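Local coordinates for NTF2 fold protein loop-helix-loop design NT-9 (Synthetic construct, PDB 6W90) that has no known natural function, being a computationally designed NTF2-fold protein whose pocket holds a distearoyl phospholipid in the crystal, at residues Glu7-Val12 with Val76-Asn81; Glu15-Leu20 with Asp69-Arg74; Val40-Gly45 with Arg52-Phe57. One frame throughout, in Å; residues are numbered along the deposited sequence.

Interaction 1 of 3, residues Glu7-Val12 with Val76-Asn81; sequences EEIRKV and VQVDGN
I9 and V76 make the main apolar touch here: I9 CG2 comes to 3.5 Å from V76 CG1, and I9 CB sits just behind it. The two side chains meet at a slant. With V76 CG1 anti to its backbone N (chi1 177°), that methyl is turned up against the helix. The other branch of I9 serves a second valine, CG1 lying 3.9 Å from V78 CG1. V76 and V78, two residues apart, put their side chains on the same side of the strand, so I9 spans both. I9 and V78 were each modelled in two conformers, and these distances belong to one of them.

The charged part is R10. Its chain bends at chi3 (-71°) and brings the guanidinium over V76, with V76 CG2 against one face and R10 NH2 4.2 Å from that methyl. No hydrogen bond joins the two segments; R10 NH1 instead donates to I73 O, three residues before V76.

Segment 7-12 of helix 6-22 passes 76-79 of strand 70-79, an outermost strand of the sheet, with axes 8.4 Å apart and directions differing by 126°. I9 also packs on V83 and V85 of strand 82-91, on M4, and against the lipid.

Interaction 2 of 3, residues Glu15-Leu20 with Asp69-Arg74; sequences EYIRLL and DRVEIR
I17 meets V71 across the contact; the flat groups, the guanidiniums of R18 and R70, lie away from that touch, with E15 and E72 at their edges, in plane. R18 takes E15 side-on, one nitrogen to each oxygen: NE to E15 OE1 at 3.0 Å, nearly straight at 175° and within the guanidinium plane, and NH2 to the syn lone pair of E15 OE2 at 3.1 Å, somewhat more bent and tilted. On the strand, R70 NE reaches E72 OE2 at 2.7 Å, again in the guanidinium plane, but it arrives from above the carboxylate plane. R70 NE also has a long, weak ion pair with E90.

Across the contact everything is methyl and methylene. I17 CD1 lies 4.1 Å from V71 CG1 and 4.4 Å from I73 CG1, with I17 CG2 also near V71 CG1. I17 holds CG1 beside its backbone N (chi1 -65°), and the extended chain beyond carries CD1 out to the strand. D69 and R70 both face E90 in a classic beta bulge at the start of this edge strand, and Y21 adds to the cover of V71.

I17 and L20 also touch the lipid. Between 15-20 and 69-74 adhesion is thus apolar and undirected; both salt bridges stay within their segments, R74 pairs with E88, and the polar tie to I73 O comes from R10.

Interaction 3 of 3, residues Val40-Gly45 with Arg52-Phe57; sequences VRIEIG and RNLDRF. With 3PE (1,2-Distearoyl-sn-glycerophosphoethanolamine), chain B.
I42 is the strand residue that buries most here, and it uses two branches. Its CD1 meets L54 CD2 at 4.2 Å, the two side chains crossing at about a right angle. Its CG2, anti to the backbone N, turns instead to the ring of F57 and comes 4.5 Å from CZ, at an oblique approach.

L54 takes the other side of the joint. While CD2 goes to I42, its CD1 lies 4.3 Å from V40 CG1, so one leucine fork spans two strand residues whose side chains both point at the helix.

F57 carries the contact on to the lipid. With CG anti to its backbone N (chi1 -176°), the ring is thrown out from the helix and its far end reaches an acyl chain of the phospholipid: CZ is 3.6 Å from C27 of the lipid and 3.7 Å from C29, which lies at the ring edge in plane, and CE1 is 3.9 Å from C2B. I44, in the conformer described, meets the same acyl chain, its CD1 being 4.0 Å from C29. An alanine in place of F57 is likely to open a gap between I42 and the lipid tail, leaving this part of the acyl chain with less to hold it in position.

No hydrogen bond crosses between the segments. R41 pairs with E43 along the strand, NE using the anti lone pair of OE2, and E43 also takes R111 and R113 as partners.

In the fold, strand 40-44 lies between 47-49 and 108-114, and helix 54-64 packs on it from the lipid side. F49 meets the F57 ring, L127 of helix 121-129 touches F57 as well, and I112 flanks I42.

Overall arrangement
Interactions 1 and 2 are successive points along one pairing, helix 6-22 on strand 70-79, with centres 15 Å apart and the hydrogen bond from R10 NH1 to I73 O (3.1 Å) tying one to the other. Interaction 3 joins the same sheet near its other edge, across the centre of the chain: its centre is 22 Å from interaction 1 and 20 Å from interaction 2, with nearest atoms about 12 Å and 8 Å away. The acyl chains of the phospholipid run between them. I9 and I17 flank one acyl chain, each side chain about 4 Å from the lipid, while F57 flanks the other, so all three contacts contribute to the pocket wall.

Interaction 1 of 3, residues Glu7-Val12 with Val76-Asn81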
loop_
_atom_site.group_PDB
_atom_site.type_symbol
_atom_site.label_atom_id
_atom_site.label_comp_id
_atom_site.label_asym_id
_atom_site.label_seq_id
_atom_site.Cartn_x
_atom_site.Cartn_y
_atom_site.Cartn_z
ATOM N N GLU A 7 -5.690 -13.930 8.726
ATOM C CA GLU A 7 -6.307 -13.092 9.751
ATOM C C GLU A 7 -5.302 -12.120 10.361
ATOM O O GLU A 7 -5.632 -10.948 10.607
ATOM C CB GLU A 7 -6.939 -14.011 10.795
ATOM C CG GLU A 7 -8.023 -15.020 10.235
ATOM C CD GLU A 7 -7.554 -16.162 9.260
ATOM O OE1 GLU A 7 -6.421 -16.683 9.361
ATOM O OE2 GLU A 7 -8.369 -16.567 8.390
ATOM N N GLU A 8 -4.076 -12.581 10.599
ATOM C CA GLU A 8 -3.027 -11.708 11.111
ATOM C C GLU A 8 -2.694 -10.612 10.106
ATOM O O GLU A 8 -2.539 -9.451 10.486
ATOM C CB GLU A 8 -1.789 -12.541 11.471
ATOM C CG GLU A 8 -2.021 -13.492 12.676
ATOM C CD GLU A 8 -0.918 -14.529 12.890
ATOM O OE1 GLU A 8 -0.200 -14.880 11.925
ATOM O OE2 GLU A 8 -0.780 -15.006 14.039
ATOM N N ILE A 9 -2.583 -10.961 8.820
ATOM C CA ILE A 9 -2.345 -9.933 7.795
ATOM C C ILE A 9 -3.486 -8.920 7.785
ATOM O O ILE A 9 -3.264 -7.704 7.690
ATOM C CB ILE A 9 -2.171 -10.569 6.402
ATOM C CG1 ILE A 9 -0.858 -11.368 6.308
ATOM C CG2 ILE A 9 -2.257 -9.485 5.297
ATOM C CD1 ILE A 9 0.421 -10.496 6.454
ATOM N N ARG A 10 -4.725 -9.405 7.788
ATOM C CA ARG A 10 -5.852 -8.488 7.767
ATOM C C ARG A 10 -5.769 -7.497 8.917
ATOM O O ARG A 10 -5.990 -6.291 8.725
ATOM C CB ARG A 10 -7.147 -9.269 7.825
ATOM C CG ARG A 10 -8.339 -8.427 7.625
ATOM C CD ARG A 10 -9.601 -9.283 7.580
ATOM N NE ARG A 10 -9.712 -10.083 6.356
ATOM C CZ ARG A 10 -10.380 -9.704 5.266
ATOM N NH1 ARG A 10 -10.990 -8.526 5.241
ATOM N NH2 ARG A 10 -10.436 -10.503 4.206
ATOM N N LYS A 11 -5.406 -7.974 10.115
ATOM C CA LYS A 11 -5.267 -7.079 11.268
ATOM C C LYS A 11 -4.202 -6.006 11.031
ATOM O O LYS A 11 -4.387 -4.839 11.426
ATOM C CB LYS A 11 -4.943 -7.869 12.546
ATOM C CG LYS A 11 -6.149 -8.529 13.192
ATOM C CD LYS A 11 -5.779 -9.334 14.465
ATOM C CE LYS A 11 -5.126 -8.483 15.582
ATOM N NZ LYS A 11 -4.682 -9.266 16.811
ATOM N N VAL A 12 -3.071 -6.370 10.422
ATOM C CA VAL A 12 -2.026 -5.377 10.188
ATOM C C VAL A 12 -2.499 -4.351 9.179
ATOM O O VAL A 12 -2.312 -3.137 9.372
ATOM C CB VAL A 12 -0.715 -6.039 9.732
ATOM C CG1 VAL A 12 0.311 -4.968 9.297
ATOM C CG2 VAL A 12 -0.213 -6.902 10.864
ATOM N N VAL A 76 -7.637 -11.351 1.417
ATOM C CA VAL A 76 -6.256 -11.597 1.816
ATOM C C VAL A 76 -5.957 -13.058 1.514
ATOM O O VAL A 76 -6.718 -13.941 1.916
ATOM C CB VAL A 76 -5.987 -11.287 3.303
ATOM C CG1 VAL A 76 -4.523 -11.638 3.655
ATOM C CG2 VAL A 76 -6.280 -9.824 3.652
ATOM N N GLN A 77 -4.855 -13.327 0.803
ATOM C CA GLN A 77 -4.391 -14.683 0.506
ATOM C C GLN A 77 -2.903 -14.778 0.796
ATOM O O GLN A 77 -2.122 -14.007 0.222
ATOM C CB GLN A 77 -4.644 -15.025 -0.968
ATOM C CG GLN A 77 -4.106 -16.388 -1.428
ATOM C CD GLN A 77 -5.041 -17.504 -1.066
ATOM O OE1 GLN A 77 -5.952 -17.316 -0.255
ATOM N NE2 GLN A 77 -4.829 -18.675 -1.654
ATOM N N VAL A 78 -2.507 -15.711 1.679
ATOM C CA VAL A 78 -1.102 -15.880 2.030
ATOM C C VAL A 78 -0.602 -17.202 1.472
ATOM O O VAL A 78 -1.349 -18.180 1.352
ATOM C CB VAL A 78 -0.770 -15.862 3.536
ATOM C CG1 VAL A 78 -1.158 -14.560 4.137
ATOM C CG2 VAL A 78 -1.429 -17.007 4.262
ATOM N N ASP A 79 0.691 -17.232 1.168
ATOM C CA ASP A 79 1.341 -18.429 0.649
ATOM C C ASP A 79 2.810 -18.298 1.037
ATOM O O ASP A 79 3.585 -17.599 0.370
ATOM C CB ASP A 79 1.130 -18.555 -0.850
ATOM C CG ASP A 79 1.206 -19.977 -1.309
ATOM O OD1 ASP A 79 1.874 -20.754 -0.590
ATOM O OD2 ASP A 79 0.620 -20.321 -2.370
ATOM N N GLY A 80 3.168 -18.923 2.156
ATOM C CA GLY A 80 4.456 -18.641 2.754
ATOM C C GLY A 80 4.612 -17.148 3.003
ATOM O O GLY A 80 3.765 -16.491 3.653
ATOM N N ASN A 81 5.703 -16.568 2.491
ATOM C CA ASN A 81 5.951 -15.145 2.689
ATOM C C ASN A 81 5.410 -14.266 1.559
ATOM O O ASN A 81 5.725 -13.074 1.523
ATOM C CB ASN A 81 7.442 -14.867 2.864
ATOM C CG ASN A 81 8.229 -15.165 1.627
ATOM O OD1 ASN A 81 7.841 -16.013 0.846
ATOM N ND2 ASN A 81 9.336 -14.467 1.435
#

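Interaction 2 of 3, residues Glu15-Leu20 with Asp69-Arg74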
loop_
_atom_site.group_PDB
_atom_site.type_symbol
_atom_site.label_atom_id
_atom_site.label_comp_id
_atom_site.label_asym_id
_atom_site.label_seq_id
_atom_site.Cartn_x
_atom_site.Cartn_y
_atom_site.Cartn_z
ATOM N N GLU A 15 -4.904 -1.896 10.652
ATOM C CA GLU A 15 -4.287 -0.912 11.523
ATOM C C GLU A 15 -3.611 0.188 10.717
ATOM O O GLU A 15 -3.653 1.358 11.097
ATOM C CB GLU A 15 -3.296 -1.595 12.459
ATOM C CG GLU A 15 -2.614 -0.587 13.463
ATOM C CD GLU A 15 -3.577 0.303 14.335
ATOM O OE1 GLU A 15 -4.817 0.061 14.428
ATOM O OE2 GLU A 15 -3.064 1.277 14.962
ATOM N N TYR A 16 -2.946 -0.162 9.617
ATOM C CA TYR A 16 -2.306 0.877 8.830
ATOM C C TYR A 16 -3.339 1.751 8.148
ATOM O O TYR A 16 -3.154 2.970 8.044
ATOM C CB TYR A 16 -1.322 0.249 7.826
ATOM C CG TYR A 16 0.004 -0.007 8.493
ATOM C CD1 TYR A 16 0.979 0.972 8.563
ATOM C CD2 TYR A 16 0.267 -1.212 9.105
ATOM C CE1 TYR A 16 2.180 0.753 9.222
ATOM C CE2 TYR A 16 1.475 -1.435 9.759
ATOM C CZ TYR A 16 2.414 -0.445 9.814
ATOM O OH TYR A 16 3.593 -0.675 10.489
ATOM N N ILE A 17 -4.431 1.158 7.680
ATOM C CA ILE A 17 -5.502 1.994 7.145
ATOM C C ILE A 17 -6.024 2.933 8.218
ATOM O O ILE A 17 -6.270 4.120 7.962
ATOM C CB ILE A 17 -6.637 1.141 6.562
ATOM C CG1 ILE A 17 -6.122 0.362 5.369
ATOM C CG2 ILE A 17 -7.815 2.074 6.251
ATOM C CD1 ILE A 17 -7.104 -0.696 4.971
ATOM N N ARG A 18 -6.199 2.425 9.435
ATOM C CA ARG A 18 -6.716 3.269 10.502
ATOM C C ARG A 18 -5.777 4.423 10.784
ATOM O O ARG A 18 -6.212 5.557 10.981
ATOM C CB ARG A 18 -6.923 2.466 11.771
ATOM C CG ARG A 18 -7.584 3.310 12.870
ATOM C CD ARG A 18 -7.874 2.440 14.139
ATOM N NE ARG A 18 -6.641 2.364 14.905
ATOM C CZ ARG A 18 -6.244 3.301 15.760
ATOM N NH1 ARG A 18 -7.031 4.346 16.022
ATOM N NH2 ARG A 18 -5.067 3.194 16.362
ATOM N N LEU A 19 -4.477 4.158 10.808
ATOM C CA LEU A 19 -3.518 5.224 11.065
ATOM C C LEU A 19 -3.575 6.284 9.983
ATOM O O LEU A 19 -3.411 7.482 10.244
ATOM C CB LEU A 19 -2.105 4.663 11.127
ATOM C CG LEU A 19 -1.857 3.866 12.390
ATOM C CD1 LEU A 19 -0.438 3.265 12.300
ATOM C CD2 LEU A 19 -1.998 4.653 13.671
ATOM N N LEU A 20 -3.734 5.847 8.751
ATOM C CA LEU A 20 -3.810 6.775 7.641
ATOM C C LEU A 20 -4.916 7.792 7.865
ATOM O O LEU A 20 -4.737 8.980 7.566
ATOM C CB LEU A 20 -4.011 5.974 6.363
ATOM C CG LEU A 20 -3.990 6.743 5.048
ATOM C CD1 LEU A 20 -2.655 7.343 4.820
ATOM C CD2 LEU A 20 -4.381 5.762 3.946
ATOM N N ASP A 69 -15.109 7.482 0.702
ATOM C CA ASP A 69 -16.103 7.368 1.753
ATOM C C ASP A 69 -15.975 6.082 2.551
ATOM O O ASP A 69 -16.408 6.021 3.709
ATOM C CB ASP A 69 -17.511 7.324 1.167
ATOM C CG ASP A 69 -18.037 8.647 0.828
ATOM O OD1 ASP A 69 -17.958 9.534 1.697
ATOM O OD2 ASP A 69 -18.534 8.784 -0.304
ATOM N N ARG A 70 -15.520 5.017 1.896
ATOM C CA ARG A 70 -15.492 3.682 2.452
ATOM C C ARG A 70 -14.251 2.974 1.968
ATOM O O ARG A 70 -13.904 3.065 0.792
ATOM C CB ARG A 70 -16.671 2.857 1.976
ATOM C CG ARG A 70 -17.460 2.210 2.961
ATOM C CD ARG A 70 -18.638 1.614 2.227
ATOM N NE ARG A 70 -18.953 0.369 2.880
ATOM C CZ ARG A 70 -19.926 0.225 3.771
ATOM N NH1 ARG A 70 -20.707 1.249 4.100
ATOM N NH2 ARG A 70 -20.109 -0.958 4.328
ATOM N N VAL A 71 -13.611 2.237 2.861
ATOM C CA VAL A 71 -12.415 1.468 2.550
ATOM C C VAL A 71 -12.610 0.120 3.231
ATOM O O VAL A 71 -12.882 0.073 4.434
ATOM C CB VAL A 71 -11.134 2.182 3.028
ATOM C CG1 VAL A 71 -9.973 1.289 2.776
ATOM C CG2 VAL A 71 -11.008 3.499 2.362
ATOM N N GLU A 72 -12.503 -0.970 2.468
ATOM C CA GLU A 72 -12.710 -2.298 3.026
ATOM C C GLU A 72 -11.738 -3.288 2.397
ATOM O O GLU A 72 -11.560 -3.286 1.179
ATOM C CB GLU A 72 -14.130 -2.827 2.760
ATOM C CG GLU A 72 -15.276 -1.907 3.092
ATOM C CD GLU A 72 -16.615 -2.539 2.754
ATOM O OE1 GLU A 72 -16.770 -3.758 2.997
ATOM O OE2 GLU A 72 -17.495 -1.821 2.226
ATOM N N ILE A 73 -11.191 -4.187 3.210
ATOM C CA ILE A 73 -10.368 -5.280 2.714
ATOM C C ILE A 73 -11.293 -6.357 2.177
ATOM O O ILE A 73 -12.122 -6.896 2.921
ATOM C CB ILE A 73 -9.475 -5.846 3.821
ATOM C CG1 ILE A 73 -8.541 -4.779 4.364
ATOM C CG2 ILE A 73 -8.699 -7.003 3.251
ATOM C CD1 ILE A 73 -7.781 -5.250 5.584
ATOM N N ARG A 74 -11.134 -6.699 0.904
ATOM C CA ARG A 74 -11.992 -7.688 0.280
ATOM C C ARG A 74 -11.360 -9.056 0.126
ATOM O O ARG A 74 -12.097 -10.038 -0.057
ATOM C CB ARG A 74 -12.422 -7.245 -1.125
ATOM C CG ARG A 74 -13.406 -6.072 -1.188
ATOM C CD ARG A 74 -14.781 -6.348 -0.579
ATOM N NE ARG A 74 -15.434 -7.486 -1.225
ATOM C CZ ARG A 74 -16.217 -7.409 -2.299
ATOM N NH1 ARG A 74 -16.471 -6.238 -2.865
ATOM N NH2 ARG A 74 -16.751 -8.514 -2.806
#

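Interaction 3 of 3, residues Val40-Gly45 with Arg52-Phe57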
loop_
_atom_site.group_PDB
_atom_site.type_symbol
_atom_site.label_atom_id
_atom_site.label_comp_id
_atom_site.label_asym_id
_atom_site.label_seq_id
_atom_site.Cartn_x
_atom_site.Cartn_y
_atom_site.Cartn_z
ATOM N N VAL A 40 13.061 -1.964 0.396
ATOM C CA VAL A 40 11.766 -2.199 -0.221
ATOM C C VAL A 40 11.772 -1.686 -1.659
ATOM O O VAL A 40 12.323 -0.619 -1.970
ATOM C CB VAL A 40 10.635 -1.549 0.597
ATOM C CG1 VAL A 40 10.733 -0.050 0.583
ATOM C CG2 VAL A 40 9.285 -2.060 0.048
ATOM N N ARG A 41 11.143 -2.434 -2.542
ATOM C CA ARG A 41 10.876 -2.004 -3.912
ATOM C C ARG A 41 9.369 -2.045 -4.116
ATOM O O ARG A 41 8.751 -3.079 -3.858
ATOM C CB ARG A 41 11.549 -2.931 -4.938
ATOM C CG ARG A 41 13.046 -2.791 -5.061
ATOM C CD ARG A 41 13.649 -3.758 -6.108
ATOM N NE ARG A 41 13.070 -3.634 -7.454
ATOM C CZ ARG A 41 13.576 -2.912 -8.463
ATOM N NH1 ARG A 41 14.692 -2.206 -8.312
ATOM N NH2 ARG A 41 12.947 -2.891 -9.636
ATOM N N ILE A 42 8.780 -0.955 -4.611
ATOM C CA ILE A 42 7.332 -0.846 -4.818
ATOM C C ILE A 42 7.153 -0.623 -6.311
ATOM O O ILE A 42 7.495 0.444 -6.834
ATOM C CB ILE A 42 6.724 0.296 -4.000
ATOM C CG1 ILE A 42 7.046 0.060 -2.519
ATOM C CG2 ILE A 42 5.300 0.469 -4.330
ATOM C CD1 ILE A 42 6.645 1.233 -1.639
ATOM N N GLU A 43 6.700 -1.640 -7.005
ATOM C CA GLU A 43 6.623 -1.659 -8.459
ATOM C C GLU A 43 5.176 -1.401 -8.847
ATOM O O GLU A 43 4.349 -2.303 -8.782
ATOM C CB GLU A 43 7.128 -3.011 -8.964
ATOM C CG GLU A 43 8.602 -3.256 -8.591
ATOM C CD GLU A 43 9.075 -4.665 -8.812
ATOM O OE1 GLU A 43 8.228 -5.517 -9.135
ATOM O OE2 GLU A 43 10.298 -4.909 -8.669
ATOM N N ILE A 44 4.877 -0.170 -9.269
ATOM C CA ILE A 44 3.529 0.255 -9.646
ATOM C C ILE A 44 3.526 0.378 -11.166
ATOM O O ILE A 44 4.075 1.323 -11.739
ATOM C CB ILE A 44 3.138 1.573 -8.969
ATOM C CG1 ILE A 44 3.453 1.526 -7.465
ATOM C CG2 ILE A 44 1.660 1.914 -9.222
ATOM C CD1 ILE A 44 2.674 0.495 -6.651
ATOM N N GLY A 45 2.911 -0.585 -11.833
ATOM C CA GLY A 45 3.127 -0.729 -13.254
ATOM C C GLY A 45 4.612 -0.824 -13.547
ATOM O O GLY A 45 5.350 -1.534 -12.849
ATOM N N ARG A 52 14.158 6.014 -1.650
ATOM C CA ARG A 52 14.404 7.372 -2.099
ATOM C C ARG A 52 13.115 8.152 -2.299
ATOM O O ARG A 52 13.127 9.383 -2.217
ATOM C CB ARG A 52 15.201 7.350 -3.404
ATOM C CG ARG A 52 16.589 6.789 -3.237
ATOM C CD ARG A 52 17.259 6.507 -4.563
ATOM N NE ARG A 52 16.686 5.370 -5.275
ATOM C CZ ARG A 52 17.162 4.922 -6.425
ATOM N NH1 ARG A 52 18.203 5.538 -6.967
ATOM N NH2 ARG A 52 16.589 3.870 -7.020
ATOM N N ASN A 53 12.006 7.458 -2.590
ATOM C CA ASN A 53 10.713 8.079 -2.835
ATOM C C ASN A 53 9.797 8.151 -1.628
ATOM O O ASN A 53 8.736 8.765 -1.732
ATOM C CB ASN A 53 9.917 7.289 -3.893
ATOM C CG ASN A 53 10.693 7.051 -5.170
ATOM O OD1 ASN A 53 11.448 6.111 -5.271
ATOM N ND2 ASN A 53 10.487 7.901 -6.155
ATOM N N LEU A 54 10.116 7.470 -0.532
ATOM C CA LEU A 54 9.072 7.150 0.443
ATOM C C LEU A 54 8.519 8.376 1.163
ATOM O O LEU A 54 7.328 8.410 1.487
ATOM C CB LEU A 54 9.590 6.146 1.473
ATOM C CG LEU A 54 9.410 4.680 1.075
ATOM C CD1 LEU A 54 10.030 3.833 2.195
ATOM C CD2 LEU A 54 7.970 4.333 0.851
ATOM N N ASP A 55 9.340 9.369 1.483
ATOM C CA ASP A 55 8.798 10.476 2.268
ATOM C C ASP A 55 7.663 11.143 1.507
ATOM O O ASP A 55 6.577 11.382 2.051
ATOM C CB ASP A 55 9.887 11.486 2.615
ATOM C CG ASP A 55 10.812 11.003 3.725
ATOM O OD1 ASP A 55 10.395 10.139 4.535
ATOM O OD2 ASP A 55 11.961 11.507 3.786
ATOM N N ARG A 56 7.881 11.426 0.230
ATOM C CA ARG A 56 6.863 12.127 -0.536
ATOM C C ARG A 56 5.760 11.182 -0.996
ATOM O O ARG A 56 4.605 11.601 -1.131
ATOM C CB ARG A 56 7.510 12.827 -1.728
ATOM C CG ARG A 56 8.379 14.035 -1.379
ATOM C CD ARG A 56 8.873 14.692 -2.652
ATOM N NE ARG A 56 9.818 15.782 -2.417
ATOM C CZ ARG A 56 9.475 17.046 -2.190
ATOM N NH1 ARG A 56 8.195 17.402 -2.132
ATOM N NH2 ARG A 56 10.434 17.948 -2.012
ATOM N N PHE A 57 6.094 9.909 -1.207
ATOM C CA PHE A 57 5.087 8.920 -1.590
ATOM C C PHE A 57 4.094 8.705 -0.462
ATOM O O PHE A 57 2.877 8.684 -0.685
ATOM C CB PHE A 57 5.816 7.619 -1.950
ATOM C CG PHE A 57 4.941 6.509 -2.455
ATOM C CD1 PHE A 57 4.298 5.647 -1.579
ATOM C CD2 PHE A 57 4.809 6.287 -3.804
ATOM C CE1 PHE A 57 3.521 4.608 -2.044
ATOM C CE2 PHE A 57 4.014 5.249 -4.272
ATOM C CZ PHE A 57 3.380 4.416 -3.391
HETATM P P 3PE B . -9.343 0.748 -10.389
HETATM N N 3PE B . -6.601 -2.111 -12.253
HETATM O O11 3PE B . -8.314 1.306 -9.230
HETATM O O12 3PE B . -10.520 0.066 -9.742
HETATM O O13 3PE B . -8.556 -0.429 -11.258
HETATM O O14 3PE B . -9.760 1.834 -11.380
HETATM C C11 3PE B . -8.347 -1.686 -10.668
HETATM C C12 3PE B . -7.829 -2.663 -11.717
HETATM C C1 3PE B . -7.190 2.024 -9.662
HETATM C C2 3PE B . -6.439 2.645 -8.474
HETATM C C3 3PE B . -6.411 1.575 -7.380
HETATM O O31 3PE B . -5.475 1.881 -6.389
HETATM O O32 3PE B . -6.802 3.591 -5.805
HETATM C C31 3PE B . -5.780 3.024 -5.643
HETATM C C32 3PE B . -4.772 3.531 -4.618
HETATM C C33 3PE B . -5.374 4.504 -3.607
HETATM C C34 3PE B . -4.637 4.256 -2.291
HETATM C C35 3PE B . -4.801 5.407 -1.307
HETATM C C36 3PE B . -5.601 4.914 -0.097
HETATM C C37 3PE B . -4.743 4.085 0.867
HETATM C C38 3PE B . -4.642 2.606 0.470
HETATM C C39 3PE B . -4.526 1.685 1.694
HETATM C C3A 3PE B . -3.182 1.845 2.417
HETATM C C3B 3PE B . -2.918 0.700 3.402
HETATM C C3C 3PE B . -1.912 -0.289 2.808
HETATM C C3D 3PE B . -1.388 -1.263 3.864
HETATM C C3E 3PE B . -0.554 -2.347 3.174
HETATM C C3F 3PE B . -0.391 -3.571 4.085
HETATM C C3G 3PE B . 0.379 -4.685 3.363
HETATM C C3H 3PE B . 0.045 -6.094 3.874
HETATM C C3I 3PE B . 0.749 -6.447 5.188
HETATM O O21 3PE B . -5.147 2.983 -8.892
HETATM O O22 3PE B . -5.408 5.203 -8.474
HETATM C C21 3PE B . -4.724 4.333 -8.920
HETATM C C22 3PE B . -3.352 4.647 -9.550
HETATM C C23 3PE B . -2.308 5.122 -8.527
HETATM C C24 3PE B . -1.771 3.987 -7.647
HETATM C C25 3PE B . -0.850 4.502 -6.527
HETATM C C26 3PE B . -0.797 3.424 -5.442
HETATM C C27 3PE B . -0.069 3.874 -4.174
HETATM C C28 3PE B . -0.143 2.787 -3.089
HETATM C C29 3PE B . 0.907 1.664 -3.204
HETATM C C2A 3PE B . 0.963 0.806 -1.925
HETATM C C2B 3PE B . 2.124 1.161 -0.996
HETATM C C2C 3PE B . 1.887 0.619 0.418
HETATM C C2D 3PE B . 2.558 1.554 1.422
HETATM C C2E 3PE B . 2.550 0.994 2.839
HETATM C C2F 3PE B . 1.243 1.333 3.549
#